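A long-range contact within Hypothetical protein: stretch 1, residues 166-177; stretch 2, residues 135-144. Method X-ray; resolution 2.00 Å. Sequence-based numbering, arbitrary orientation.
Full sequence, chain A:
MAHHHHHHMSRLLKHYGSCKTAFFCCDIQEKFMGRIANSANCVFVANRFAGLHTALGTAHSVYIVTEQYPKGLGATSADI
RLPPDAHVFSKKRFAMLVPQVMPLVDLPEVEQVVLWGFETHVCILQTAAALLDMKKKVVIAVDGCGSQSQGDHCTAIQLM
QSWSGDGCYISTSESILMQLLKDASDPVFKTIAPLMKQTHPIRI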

# COMPACT_ATOMS: atom_id res chain seq x y z
N ASP A 166 -7.92 11.91 -3.46
CA ASP A 166 -8.26 12.94 -4.42
C ASP A 166 -9.20 12.49 -5.50
O ASP A 166 -9.48 13.31 -6.41
CB ASP A 166 -6.98 13.48 -5.05
CG ASP A 166 -6.17 14.34 -4.07
OD1 ASP A 166 -6.72 14.83 -3.03
OD2 ASP A 166 -4.97 14.47 -4.32
N GLY A 167 -9.78 11.27 -5.40
CA GLY A 167 -10.73 10.85 -6.40
C GLY A 167 -10.25 9.93 -7.53
O GLY A 167 -11.02 9.68 -8.42
N CYS A 168 -9.07 9.33 -7.41
CA CYS A 168 -8.62 8.29 -8.31
C CYS A 168 -8.42 7.04 -7.48
O CYS A 168 -7.69 7.07 -6.51
CB CYS A 168 -7.29 8.66 -8.93
SG CYS A 168 -6.51 7.34 -9.87
N TYR A 169 -9.12 5.97 -7.83
CA TYR A 169 -8.78 4.66 -7.27
C TYR A 169 -8.75 3.52 -8.26
O TYR A 169 -9.10 3.67 -9.45
CB TYR A 169 -9.74 4.33 -6.17
CG TYR A 169 -11.13 4.11 -6.66
CD1 TYR A 169 -12.03 5.17 -6.68
CD2 TYR A 169 -11.65 2.79 -6.80
CE1 TYR A 169 -13.34 4.96 -7.07
CE2 TYR A 169 -12.95 2.56 -7.18
CZ TYR A 169 -13.80 3.66 -7.39
OH TYR A 169 -15.15 3.47 -7.68
N ILE A 170 -8.22 2.40 -7.80
CA ILE A 170 -7.99 1.27 -8.68
C ILE A 170 -8.96 0.18 -8.30
O ILE A 170 -9.03 -0.24 -7.11
CB ILE A 170 -6.55 0.72 -8.53
CG1 ILE A 170 -5.55 1.84 -8.69
CG2 ILE A 170 -6.33 -0.46 -9.47
CD1 ILE A 170 -5.49 2.33 -9.95
N SER A 171 -9.63 -0.34 -9.31
CA SER A 171 -10.62 -1.40 -9.14
C SER A 171 -10.48 -2.41 -10.28
O SER A 171 -9.42 -2.48 -10.92
CB SER A 171 -12.04 -0.77 -9.06
OG SER A 171 -13.00 -1.69 -8.57
N THR A 172 -11.42 -3.34 -10.36
CA THR A 172 -11.45 -4.32 -11.47
C THR A 172 -12.76 -4.16 -12.23
O THR A 172 -13.75 -3.74 -11.66
CB THR A 172 -11.29 -5.78 -10.98
OG1 THR A 172 -12.31 -6.07 -10.03
CG2 THR A 172 -9.93 -6.00 -10.36
N SER A 173 -12.80 -4.64 -13.48
CA SER A 173 -13.99 -4.48 -14.32
C SER A 173 -15.27 -5.05 -13.70
O SER A 173 -16.35 -4.42 -13.74
CB SER A 173 -13.72 -5.05 -15.74
OG SER A 173 -13.46 -6.48 -15.72
N GLU A 174 -15.16 -6.19 -13.02
CA GLU A 174 -16.36 -6.78 -12.44
C GLU A 174 -16.89 -5.93 -11.26
O GLU A 174 -18.10 -5.68 -11.17
CB GLU A 174 -16.10 -8.23 -11.99
CG GLU A 174 -17.36 -8.89 -11.53
CD GLU A 174 -17.20 -10.36 -11.31
OE1 GLU A 174 -17.17 -11.12 -12.31
OE2 GLU A 174 -17.13 -10.73 -10.12
N SER A 175 -15.97 -5.40 -10.46
CA SER A 175 -16.29 -4.54 -9.36
C SER A 175 -16.91 -3.25 -9.86
O SER A 175 -17.96 -2.86 -9.37
CB SER A 175 -15.07 -4.25 -8.54
OG SER A 175 -15.42 -3.65 -7.31
N ILE A 176 -16.36 -2.76 -10.97
CA ILE A 176 -16.82 -1.53 -11.61
C ILE A 176 -18.27 -1.69 -12.14
O ILE A 176 -19.16 -0.88 -11.80
CB ILE A 176 -15.84 -1.08 -12.68
CG1 ILE A 176 -14.57 -0.55 -12.02
CG2 ILE A 176 -16.45 -0.07 -13.67
CD1 ILE A 176 -13.36 -0.53 -12.92
N LEU A 177 -18.54 -2.80 -12.83
CA LEU A 177 -19.89 -3.07 -13.29
C LEU A 177 -20.90 -3.00 -12.14
O LEU A 177 -21.97 -2.36 -12.27
CB LEU A 177 -19.94 -4.44 -13.99
CG LEU A 177 -19.91 -4.44 -15.49
CD1 LEU A 177 -18.65 -3.75 -16.00
CD2 LEU A 177 -20.06 -5.85 -16.04
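Stretch 2 135-144: KKKVVIAVDG

Parallel strands cannot pair residue for residue through their hydrogen bonds; each residue that bonds with both its N and its O reaches two residues of its neighbour, and the partners alternate. The pairing of strand 168-171 with strand 137-141 illustrates the rule. Stretch 2 leaves a helix at Lys 135, whose positive phi (62°) belongs to a Schellman motif, and then extends alongside stretch 1 in the same direction. The strand axes approach to 4.6 Å and cross at -26°, while the register runs Cys 168 with Val 138, Tyr 169 with Val 139, Ile 170 with Ile 140 and Ser 171 with Ala 141.

Five backbone hydrogen bonds hold this register. Val 138 N donates to Gly 167 O (2.9 Å), and Tyr 169 N returns a bond to Val 138 O (3.0 Å). Ile 140 N then donates to Tyr 169 O (2.9 Å), Ser 171 N to Ile 140 O (2.8 Å), and Val 142 N to Ser 171 O (2.9 Å). CA-H...O contacts supplement the ladder, the shortest from Cys 168 CA to Val 138 O at 3.1 Å. Just before it, water 1 donates to both Lys 136 O (2.7 Å) and Asp 166 O (2.8 Å), bridging the two stretches just before direct pairing begins.

Side chains alternate between the two faces of the sheet. On one, Ile 170 CD1 lies only 3.2 Å from Ile 140 CG1, closer than usual for two saturated carbons, and Cys 168 CB lies 3.8 Å from Val 138 CG1. On the other, Tyr 169 CZ makes a short contact of 3.3 Å with Val 139 CG2; CG1 of the same valine lies over one face of the ring, and Lys 137 CD lies at its edge. The helix that follows strand 168-171 adds to this second face: Ile 176 points toward stretch 2 and places its CD1 3.7 Å from Ala 141 CB and 3.9 Å from Val 139 CG1.

Polar side-chain contacts gather at the turn that follows strand 137-141 and at the start of the helix. Stretch 2 makes a type I turn from Ala 141 to Gly 144, closed by Gly 144 N donating to Ala 141 O (2.9 Å). The turn carries Asp 143, its CB directed toward stretch 1, to the start of the helix, just after the N-cap position of Thr 172. There Ser 173 N donates to Asp 143 OD1 (2.8 Å) and Ser 173 OG to Asp 143 OD2 (2.6 Å), so one carboxylate receives both backbone and hydroxyl. Water 2 extends the link, donating to Asp 143 OD2 (3.0 Å) and accepting from Glu 174 N (3.1 Å).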

# COMPACT_ATOMS: atom_id res chain seq x y z
N LYS A 135 -10.87 17.70 -11.68
CA LYS A 135 -11.74 17.36 -10.56
C LYS A 135 -12.79 16.32 -10.93
O LYS A 135 -13.90 16.33 -10.43
CB LYS A 135 -12.36 18.62 -9.93
CG LYS A 135 -11.30 19.62 -9.43
CD LYS A 135 -11.97 20.85 -8.79
CE LYS A 135 -11.01 22.07 -8.57
NZ LYS A 135 -11.77 23.38 -8.23
N LYS A 136 -12.39 15.36 -11.77
CA LYS A 136 -13.24 14.23 -12.08
C LYS A 136 -12.84 13.04 -11.18
O LYS A 136 -11.69 12.92 -10.78
CB LYS A 136 -13.09 13.84 -13.55
CG LYS A 136 -13.33 14.96 -14.58
CD LYS A 136 -14.76 15.42 -14.56
CE LYS A 136 -15.04 16.49 -15.61
NZ LYS A 136 -16.52 16.80 -15.68
N LYS A 137 -13.79 12.15 -10.94
CA LYS A 137 -13.52 10.85 -10.31
C LYS A 137 -13.00 9.96 -11.41
O LYS A 137 -13.48 10.02 -12.55
CB LYS A 137 -14.82 10.26 -9.72
CG LYS A 137 -14.63 8.83 -9.06
CD LYS A 137 -15.95 8.30 -8.46
CE LYS A 137 -16.28 8.93 -7.08
NZ LYS A 137 -17.77 9.03 -6.86
N VAL A 138 -11.95 9.23 -11.12
CA VAL A 138 -11.38 8.31 -12.12
C VAL A 138 -11.06 6.95 -11.49
O VAL A 138 -10.50 6.87 -10.39
CB VAL A 138 -10.19 8.95 -12.93
CG1 VAL A 138 -9.19 9.58 -12.06
CG2 VAL A 138 -9.53 7.94 -13.87
N VAL A 139 -11.56 5.88 -12.11
CA VAL A 139 -11.40 4.53 -11.60
C VAL A 139 -10.66 3.74 -12.63
O VAL A 139 -11.06 3.73 -13.82
CB VAL A 139 -12.76 3.89 -11.29
CG1 VAL A 139 -12.58 2.52 -10.59
CG2 VAL A 139 -13.52 4.83 -10.43
N ILE A 140 -9.50 3.23 -12.24
CA ILE A 140 -8.67 2.44 -13.11
C ILE A 140 -9.22 0.99 -13.06
O ILE A 140 -9.32 0.41 -11.99
CB ILE A 140 -7.18 2.49 -12.69
CG1 ILE A 140 -6.69 3.91 -12.45
CG2 ILE A 140 -6.29 1.74 -13.67
CD1 ILE A 140 -6.78 4.78 -13.63
N ALA A 141 -9.44 0.37 -14.22
CA ALA A 141 -9.75 -1.07 -14.26
C ALA A 141 -8.45 -1.81 -14.46
O ALA A 141 -8.01 -2.01 -15.60
CB ALA A 141 -10.73 -1.40 -15.39
N VAL A 142 -7.82 -2.20 -13.37
CA VAL A 142 -6.47 -2.77 -13.45
C VAL A 142 -6.35 -4.00 -14.35
O VAL A 142 -5.29 -4.24 -14.98
CB VAL A 142 -5.86 -3.03 -12.01
CG1 VAL A 142 -6.60 -4.08 -11.22
CG2 VAL A 142 -4.34 -3.39 -12.08
N ASP A 143 -7.40 -4.83 -14.35
CA ASP A 143 -7.44 -6.06 -15.16
C ASP A 143 -7.49 -5.80 -16.67
O ASP A 143 -7.18 -6.71 -17.44
CB ASP A 143 -8.60 -7.04 -14.74
CG ASP A 143 -10.03 -6.41 -14.79
OD1 ASP A 143 -10.18 -5.24 -14.39
OD2 ASP A 143 -11.02 -7.14 -15.12
N GLY A 144 -7.71 -4.54 -17.06
CA GLY A 144 -7.68 -4.08 -18.46
C GLY A 144 -6.51 -3.13 -18.76
O GLY A 144 -6.52 -2.42 -19.76
O HOH W 1 -11.08 14.31 -8.51
O HOH W 2 -12.89 -8.23 -13.03